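Long-range contacts in beta-L-arabinobiosidase (Bacteroides thetaiotaomicron, PDB 5MQR), which probably hydrolyses glycosidic bonds in plant pectin, joining a sialidase-like beta-propeller to a second glycoside hydrolase domain in one chain: residues A[36-42]-A[327-333]; A[243-247]-A[259-265]; A[278-282]-A[306-311]. One frame throughout, in Å; residues are numbered along the deposited sequence.

Interaction 1. Residues A[36-42]-A[327-333]; sequences SNPTYHD and PSEFRWP
Trp332 reaches Pro38 and His41 through a first torsion (chi1 68°) that sets CG between its own backbone N and carbonyl carbon and stands the indole up against 36-42; Ser36, with OG anti to N (chi1 -177°), presents that oxygen to CD of Pro333. The contact belongs to the beta-propeller, where the loop between strands 321-325 and 334-339 of one blade meets the N-terminal loop that precedes strand 52-57. The indole is caught at its edge and on both faces. Its NE1 donates to Pro38 O at 2.9 Å in a fairly straight bond (155° at the hydrogen), and the acceptor sits in the ring plane. Over one face comes the edge of His41 in a T-shaped pair, ring centroids 5.6 Å apart; CB of Phe330 lies against the opposite face. The imidazole is steadied from the far end, because His41 NE2 bonds to Pro578 O. Pro38 also touches Phe330, CB to CD1 at 3.8 Å. A cis peptide precedes Pro333 and turns its ring onto the backbone, CB lying 3.3 Å from His41 O. At the start of both segments, Ser36 CB rests on Pro327 CG, and two waters complete the seam: one links Ser36 N to Pro327 O, while the second donates both to Ser36 O (2.9 Å) and to Pro327 O (2.6 Å).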
# COMPACT_ATOMS: atom_id res chain seq x y z
N SER A 36 -2.36 11.69 -19.40
CA SER A 36 -1.16 11.27 -20.12
C SER A 36 -0.78 12.37 -21.14
O SER A 36 -1.65 12.91 -21.85
CB SER A 36 -1.42 9.93 -20.81
OG SER A 36 -0.26 9.47 -21.45
N ASN A 37 0.50 12.73 -21.16
CA ASN A 37 1.02 13.74 -22.04
C ASN A 37 1.65 13.07 -23.28
O ASN A 37 2.72 12.48 -23.18
CB ASN A 37 2.06 14.60 -21.29
CG ASN A 37 2.74 15.62 -22.20
OD1 ASN A 37 2.36 15.79 -23.35
ND2 ASN A 37 3.75 16.29 -21.68
N PRO A 38 0.98 13.16 -24.46
CA PRO A 38 1.42 12.43 -25.66
C PRO A 38 2.80 12.82 -26.24
O PRO A 38 3.34 12.09 -27.06
CB PRO A 38 0.31 12.71 -26.68
CG PRO A 38 -0.30 13.95 -26.23
CD PRO A 38 -0.21 13.97 -24.73
N THR A 39 3.32 13.98 -25.84
CA THR A 39 4.68 14.43 -26.18
C THR A 39 5.78 13.48 -25.64
O THR A 39 6.87 13.43 -26.18
CB THR A 39 4.88 15.89 -25.70
OG1 THR A 39 4.12 16.75 -26.55
CG2 THR A 39 6.33 16.35 -25.80
N TYR A 40 5.49 12.73 -24.57
CA TYR A 40 6.35 11.64 -24.14
C TYR A 40 5.77 10.29 -24.55
O TYR A 40 4.55 10.07 -24.46
CB TYR A 40 6.50 11.65 -22.63
CG TYR A 40 7.40 12.73 -22.04
CD1 TYR A 40 7.05 14.09 -22.11
CD2 TYR A 40 8.54 12.37 -21.33
CE1 TYR A 40 7.86 15.07 -21.52
CE2 TYR A 40 9.35 13.33 -20.73
CZ TYR A 40 9.02 14.67 -20.83
OH TYR A 40 9.85 15.58 -20.21
N HIS A 41 6.66 9.36 -24.90
CA HIS A 41 6.26 7.99 -25.23
C HIS A 41 5.66 7.24 -24.07
O HIS A 41 4.79 6.39 -24.28
CB HIS A 41 7.43 7.18 -25.78
CG HIS A 41 7.92 7.64 -27.12
ND1 HIS A 41 9.11 7.20 -27.65
CD2 HIS A 41 7.42 8.52 -28.02
CE1 HIS A 41 9.30 7.76 -28.83
NE2 HIS A 41 8.28 8.55 -29.08
N ASP A 42 6.13 7.56 -22.85
CA ASP A 42 5.54 6.98 -21.63
C ASP A 42 4.42 7.83 -21.04
O ASP A 42 3.91 7.51 -19.99
CB ASP A 42 6.63 6.62 -20.57
CG ASP A 42 7.31 7.84 -19.94
OD1 ASP A 42 6.96 9.00 -20.22
OD2 ASP A 42 8.25 7.64 -19.14
N PRO A 327 -4.22 5.79 -23.18
CA PRO A 327 -4.91 6.93 -22.59
C PRO A 327 -4.73 8.19 -23.45
O PRO A 327 -4.29 9.24 -22.97
CB PRO A 327 -4.23 7.05 -21.22
CG PRO A 327 -2.81 6.72 -21.55
CD PRO A 327 -2.87 5.65 -22.59
N SER A 328 -5.05 8.07 -24.73
CA SER A 328 -4.54 8.99 -25.71
C SER A 328 -5.21 8.81 -27.05
O SER A 328 -5.79 7.75 -27.32
CB SER A 328 -3.03 8.78 -25.86
OG SER A 328 -2.47 9.71 -26.77
N GLU A 329 -5.12 9.86 -27.87
CA GLU A 329 -5.54 9.79 -29.29
C GLU A 329 -4.43 9.17 -30.18
O GLU A 329 -4.67 8.84 -31.33
CB GLU A 329 -5.97 11.16 -29.80
CG GLU A 329 -7.27 11.66 -29.16
CD GLU A 329 -8.49 10.81 -29.53
OE1 GLU A 329 -8.60 10.41 -30.72
OE2 GLU A 329 -9.33 10.51 -28.65
N PHE A 330 -3.23 9.02 -29.61
CA PHE A 330 -2.12 8.31 -30.24
C PHE A 330 -2.05 6.95 -29.56
O PHE A 330 -2.54 6.79 -28.43
CB PHE A 330 -0.83 9.08 -30.03
CG PHE A 330 -0.87 10.48 -30.59
CD1 PHE A 330 -1.39 11.52 -29.83
CD2 PHE A 330 -0.39 10.75 -31.86
CE1 PHE A 330 -1.44 12.81 -30.33
CE2 PHE A 330 -0.45 12.04 -32.38
CZ PHE A 330 -0.98 13.07 -31.61
N ARG A 331 -1.44 5.97 -30.22
CA ARG A 331 -1.36 4.64 -29.63
C ARG A 331 -0.16 4.47 -28.73
O ARG A 331 0.59 3.52 -28.85
CB ARG A 331 -1.45 3.57 -30.73
CG ARG A 331 -2.70 3.76 -31.57
CD ARG A 331 -2.94 2.61 -32.52
NE ARG A 331 -4.13 2.85 -33.33
CZ ARG A 331 -4.89 1.90 -33.89
NH1 ARG A 331 -4.60 0.61 -33.79
NH2 ARG A 331 -5.97 2.27 -34.58
N TRP A 332 -0.02 5.37 -27.76
CA TRP A 332 0.99 5.25 -26.71
C TRP A 332 0.68 6.20 -25.55
O TRP A 332 -0.03 7.15 -25.75
CB TRP A 332 2.37 5.59 -27.26
CG TRP A 332 2.59 7.04 -27.65
CD1 TRP A 332 2.88 8.08 -26.80
CD2 TRP A 332 2.60 7.59 -28.96
NE1 TRP A 332 3.07 9.25 -27.52
CE2 TRP A 332 2.89 8.98 -28.85
CE3 TRP A 332 2.39 7.05 -30.24
CZ2 TRP A 332 2.96 9.83 -29.96
CZ3 TRP A 332 2.48 7.91 -31.36
CH2 TRP A 332 2.77 9.27 -31.21
N PRO A 333 1.18 5.94 -24.35
CA PRO A 333 1.68 4.63 -23.93
C PRO A 333 0.55 3.65 -23.74
O PRO A 333 -0.60 3.95 -24.06
CB PRO A 333 2.31 4.94 -22.57
CG PRO A 333 1.40 6.02 -22.03
CD PRO A 333 0.92 6.83 -23.20
O HOH W 1 -4.78 10.73 -20.47
O HOH W 2 -2.97 11.33 -23.92

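Interaction 2. Residues A[243-247]-A[259-265]; sequences MQWVE and KKGYKAF
The ring of Phe265 carries the apolar half of this contact, with Met243 above it. Met243 CB stands almost exactly over the ring centre, 3.6 Å from the centroid and 5° off the normal, a CH-pi contact. The rest of Met243, modelled as selenomethionine, folds back at chi2 and chi3, so that SE approaches the ring obliquely, 5.4 Å from its centroid, a Met-aromatic contact, and CE touches the CD2-CE2 side. The Gln244 side chain runs at about a right angle to that of Phe265 and sets CG 3.4 Å from Phe265 CD1; its amide is turned elsewhere, to Arg373 and Gln376. With CG anti to the backbone N (chi1 175°), Phe265 turns its ring under Met243 CB and its CD1 toward Gln244. With an alanine in place of Phe265, Met243 would probably lose the flat surface under its CB and be set free to turn, opening a gap beside Gln244. Both segments belong to the long connection into the propeller blade that starts with strand 266-269, and Phe265 is the last residue before that strand. Among polar contacts, Ala264 N donates to Glu247 OE2 at 2.8 Å, meeting the oxygen nearly end-on; the same oxygen also makes a salt bridge with Arg152 of strand 148-157, in the preceding blade. One water donates to Met243 O and Tyr262 O and accepts from Phe265 N at 3.0 Å. Packing against backbone falls to Val246: CG1 lies 3.5 Å from Tyr262 O, while CG2 faces the carbonyls of Lys259 and Lys260.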
# COMPACT_ATOMS: atom_id res chain seq x y z
N MSE A 243 -21.84 -11.18 -28.89
CA MSE A 243 -21.46 -9.77 -28.85
C MSE A 243 -20.11 -9.49 -29.46
O MSE A 243 -19.84 -8.36 -29.87
CB MSE A 243 -21.41 -9.23 -27.43
CG MSE A 243 -22.78 -9.16 -26.77
SE MSE A 243 -24.02 -7.93 -27.68
CE MSE A 243 -23.21 -6.30 -26.92
N GLN A 244 -19.25 -10.50 -29.51
CA GLN A 244 -17.90 -10.36 -30.06
C GLN A 244 -17.79 -10.87 -31.48
O GLN A 244 -16.69 -10.99 -31.99
CB GLN A 244 -16.89 -11.09 -29.16
CG GLN A 244 -16.90 -10.59 -27.73
CD GLN A 244 -15.95 -11.37 -26.83
OE1 GLN A 244 -14.72 -11.27 -26.98
NE2 GLN A 244 -16.51 -12.16 -25.92
N TRP A 245 -18.91 -11.19 -32.08
CA TRP A 245 -18.99 -11.60 -33.49
C TRP A 245 -19.67 -10.54 -34.37
O TRP A 245 -19.78 -10.73 -35.58
CB TRP A 245 -19.81 -12.88 -33.60
CG TRP A 245 -19.13 -14.17 -33.20
CD1 TRP A 245 -17.98 -14.33 -32.46
CD2 TRP A 245 -19.63 -15.48 -33.47
NE1 TRP A 245 -17.72 -15.68 -32.29
CE2 TRP A 245 -18.73 -16.40 -32.89
CE3 TRP A 245 -20.76 -15.97 -34.14
CZ2 TRP A 245 -18.91 -17.78 -32.98
CZ3 TRP A 245 -20.94 -17.34 -34.23
CH2 TRP A 245 -20.02 -18.24 -33.66
N VAL A 246 -20.13 -9.44 -33.79
CA VAL A 246 -20.96 -8.46 -34.51
C VAL A 246 -20.27 -7.76 -35.68
O VAL A 246 -20.94 -7.42 -36.67
CB VAL A 246 -21.54 -7.40 -33.56
CG1 VAL A 246 -20.42 -6.49 -32.98
CG2 VAL A 246 -22.66 -6.60 -34.24
N GLU A 247 -18.96 -7.55 -35.60
CA GLU A 247 -18.27 -6.86 -36.68
C GLU A 247 -18.13 -7.67 -37.95
O GLU A 247 -18.08 -7.06 -39.01
CB GLU A 247 -16.89 -6.37 -36.24
CG GLU A 247 -16.95 -5.32 -35.15
CD GLU A 247 -15.58 -4.92 -34.68
OE1 GLU A 247 -14.83 -4.38 -35.52
OE2 GLU A 247 -15.24 -5.10 -33.48
N LYS A 259 -27.39 -5.23 -32.08
CA LYS A 259 -27.01 -5.26 -33.49
C LYS A 259 -26.11 -4.12 -34.02
O LYS A 259 -25.52 -4.25 -35.09
CB LYS A 259 -28.27 -5.44 -34.33
CG LYS A 259 -28.80 -6.87 -34.21
CD LYS A 259 -30.28 -7.00 -34.52
CE LYS A 259 -30.76 -8.45 -34.37
NZ LYS A 259 -30.59 -8.93 -32.98
N LYS A 260 -25.97 -3.03 -33.26
CA LYS A 260 -25.06 -1.94 -33.63
C LYS A 260 -23.60 -2.39 -33.57
O LYS A 260 -23.20 -3.15 -32.69
CB LYS A 260 -25.27 -0.71 -32.74
CG LYS A 260 -26.52 0.08 -33.07
CD LYS A 260 -27.23 0.64 -31.83
CE LYS A 260 -28.59 1.24 -32.19
NZ LYS A 260 -29.45 1.47 -31.00
N GLY A 261 -22.82 -1.88 -34.51
CA GLY A 261 -21.43 -2.27 -34.72
C GLY A 261 -20.45 -1.58 -33.80
O GLY A 261 -19.52 -0.94 -34.26
N TYR A 262 -20.68 -1.71 -32.50
CA TYR A 262 -19.73 -1.29 -31.51
C TYR A 262 -18.63 -2.32 -31.58
O TYR A 262 -18.88 -3.49 -31.89
CB TYR A 262 -20.38 -1.25 -30.13
CG TYR A 262 -21.57 -0.30 -30.01
CD1 TYR A 262 -21.49 1.03 -30.48
CD2 TYR A 262 -22.78 -0.72 -29.45
CE1 TYR A 262 -22.57 1.90 -30.38
CE2 TYR A 262 -23.86 0.16 -29.35
CZ TYR A 262 -23.75 1.46 -29.81
OH TYR A 262 -24.81 2.30 -29.69
N LYS A 263 -17.40 -1.90 -31.31
CA LYS A 263 -16.24 -2.68 -31.71
C LYS A 263 -15.45 -3.24 -30.57
O LYS A 263 -15.25 -2.57 -29.58
CB LYS A 263 -15.32 -1.81 -32.55
CG LYS A 263 -16.09 -1.08 -33.61
CD LYS A 263 -15.31 -0.86 -34.89
CE LYS A 263 -16.30 -0.50 -35.99
NZ LYS A 263 -15.55 -0.04 -37.18
N ALA A 264 -14.98 -4.48 -30.75
CA ALA A 264 -14.04 -5.12 -29.83
C ALA A 264 -14.59 -5.23 -28.41
O ALA A 264 -13.91 -4.91 -27.43
CB ALA A 264 -12.70 -4.39 -29.85
N PHE A 265 -15.86 -5.64 -28.33
CA PHE A 265 -16.53 -5.93 -27.06
C PHE A 265 -15.66 -6.72 -26.10
O PHE A 265 -15.01 -7.70 -26.46
CB PHE A 265 -17.82 -6.71 -27.36
CG PHE A 265 -18.57 -7.18 -26.14
CD1 PHE A 265 -18.24 -8.38 -25.52
CD2 PHE A 265 -19.65 -6.45 -25.66
CE1 PHE A 265 -18.94 -8.82 -24.41
CE2 PHE A 265 -20.37 -6.88 -24.54
CZ PHE A 265 -20.02 -8.08 -23.91
O HOH W 3 -17.99 -5.71 -30.42

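Interaction 3. Residues A[278-282]-A[306-311]; sequences LWKHA and NSNAKI
Lys280 NZ has two partners: it donates to Asn308 O at 2.9 Å, pointing nearly straight down the carbonyl bond (162° at the oxygen), and also bonds the phenolic oxygen of the phosphotyrosine modelled at position 371. The lysine gets there by running extended beyond CG, its CD and CE sliding past the same carbonyl, with CE 3.2 Å from Asn308 O. One residue on, His281 meets Ser307 O twice. Its backbone N gives a weak, bent bond to Ser307 O at 2.8 Å, and the imidazole, with CG anti to its own carbonyl carbon (chi1 -55°), folds back so that this oxygen sits over one ring face. Asn308 lies side by side with the ring and brings OD1 to 3.0 Å from His281 NE2, amide and ring planes 55° apart. Ser307 OG is taken by Glu329. Behind these polar groups, a methyl of Ile311 wedges into the bend of 278-282: CG2 lies 3.4 Å from Trp279 O and 3.9 Å from Ala282 CA, and it also reaches CB of Leu278. Asn306 supports the same bend, its CB 4.1 Å from Ala282 CB. This is a blade-to-blade joint of a beta-propeller: the turn between strands 275-278 and 283-287 packs on the entry to strand 311-315, which begins the next blade.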
# COMPACT_ATOMS: atom_id res chain seq x y z
N LEU A 278 -17.28 -2.92 -22.43
CA LEU A 278 -16.42 -1.91 -23.03
C LEU A 278 -16.24 -2.26 -24.51
O LEU A 278 -16.22 -3.43 -24.91
CB LEU A 278 -15.04 -1.85 -22.35
CG LEU A 278 -15.05 -1.26 -20.94
CD1 LEU A 278 -13.80 -1.64 -20.15
CD2 LEU A 278 -15.22 0.25 -20.95
N TRP A 279 -16.13 -1.20 -25.31
CA TRP A 279 -15.83 -1.30 -26.70
C TRP A 279 -14.78 -0.23 -27.02
O TRP A 279 -14.42 0.57 -26.15
CB TRP A 279 -17.09 -1.00 -27.49
CG TRP A 279 -18.24 -1.98 -27.42
CD1 TRP A 279 -18.44 -3.09 -28.22
CD2 TRP A 279 -19.42 -1.86 -26.62
NE1 TRP A 279 -19.64 -3.69 -27.92
CE2 TRP A 279 -20.27 -2.95 -26.95
CE3 TRP A 279 -19.84 -0.96 -25.63
CZ2 TRP A 279 -21.51 -3.15 -26.33
CZ3 TRP A 279 -21.08 -1.15 -25.01
CH2 TRP A 279 -21.90 -2.25 -25.36
N LYS A 280 -14.32 -0.19 -28.26
CA LYS A 280 -13.48 0.92 -28.73
C LYS A 280 -14.06 2.31 -28.43
O LYS A 280 -15.30 2.51 -28.44
CB LYS A 280 -13.27 0.81 -30.24
CG LYS A 280 -12.27 -0.24 -30.66
CD LYS A 280 -11.83 0.01 -32.10
CE LYS A 280 -10.85 -1.06 -32.54
NZ LYS A 280 -10.20 -0.61 -33.81
N HIS A 281 -13.16 3.26 -28.18
CA HIS A 281 -13.50 4.64 -27.72
C HIS A 281 -14.05 4.64 -26.30
O HIS A 281 -14.63 5.61 -25.84
CB HIS A 281 -14.47 5.36 -28.67
CG HIS A 281 -13.98 5.41 -30.08
ND1 HIS A 281 -13.01 6.31 -30.50
CD2 HIS A 281 -14.30 4.67 -31.17
CE1 HIS A 281 -12.76 6.12 -31.78
NE2 HIS A 281 -13.53 5.14 -32.22
N ALA A 282 -13.81 3.54 -25.59
CA ALA A 282 -14.39 3.28 -24.30
C ALA A 282 -15.91 3.53 -24.25
O ALA A 282 -16.43 3.97 -23.22
CB ALA A 282 -13.63 4.08 -23.25
N ASN A 306 -9.29 7.76 -24.48
CA ASN A 306 -9.16 6.54 -25.24
C ASN A 306 -9.70 6.83 -26.61
O ASN A 306 -10.57 7.70 -26.80
CB ASN A 306 -9.93 5.37 -24.58
CG ASN A 306 -9.58 4.01 -25.19
OD1 ASN A 306 -10.47 3.26 -25.58
ND2 ASN A 306 -8.29 3.70 -25.28
N SER A 307 -9.19 6.10 -27.57
CA SER A 307 -9.55 6.33 -28.95
C SER A 307 -9.82 4.97 -29.60
O SER A 307 -10.68 4.24 -29.14
CB SER A 307 -8.45 7.17 -29.62
OG SER A 307 -8.68 7.33 -31.00
N ASN A 308 -9.00 4.61 -30.59
CA ASN A 308 -9.33 3.60 -31.55
C ASN A 308 -8.60 2.28 -31.36
O ASN A 308 -8.81 1.35 -32.12
CB ASN A 308 -8.95 4.15 -32.93
CG ASN A 308 -9.99 3.84 -33.95
OD1 ASN A 308 -11.16 4.14 -33.73
ND2 ASN A 308 -9.59 3.20 -35.06
N ALA A 309 -7.72 2.19 -30.37
CA ALA A 309 -6.80 1.06 -30.28
C ALA A 309 -7.18 -0.00 -29.22
O ALA A 309 -6.30 -0.73 -28.75
CB ALA A 309 -5.40 1.60 -30.03
N LYS A 310 -8.49 -0.09 -28.92
CA LYS A 310 -9.10 -0.96 -27.87
C LYS A 310 -8.80 -0.57 -26.41
O LYS A 310 -7.75 -0.03 -26.07
CB LYS A 310 -8.72 -2.44 -28.01
CG LYS A 310 -9.06 -3.13 -29.31
CD LYS A 310 -8.69 -4.60 -29.22
CE LYS A 310 -9.04 -5.34 -30.52
NZ LYS A 310 -8.73 -6.80 -30.48
N ILE A 311 -9.75 -0.92 -25.55
CA ILE A 311 -9.59 -0.86 -24.11
C ILE A 311 -9.99 -2.24 -23.55
O ILE A 311 -10.97 -2.85 -23.99
CB ILE A 311 -10.41 0.29 -23.50
CG1 ILE A 311 -10.38 0.23 -21.96
CG2 ILE A 311 -11.84 0.28 -24.00
CD1 ILE A 311 -10.76 1.55 -21.27
O HOH W 4 -11.71 9.10 -29.26
O HOH W 5 -13.38 8.18 -25.27

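Read from the N terminus, 36-42 comes first but finds its partner only at 327-333, so interaction 1 closes a loop of 284 residues, tying the start of the propeller to its 311-350 blade. Interactions 2 and 3 are nested within that loop and follow one another in series. Interaction 2 closes a short excursion just ahead of strand 266-269; interaction 3 then links the blade begun by that strand to the next. Neighbours touch: Lys263 O meets Lys280 N between interactions 2 and 3, and Arg331 CD packs on Ala309 CB between 1 and 3. Interactions 1 and 2 stay about 10 Å apart at their nearest atoms.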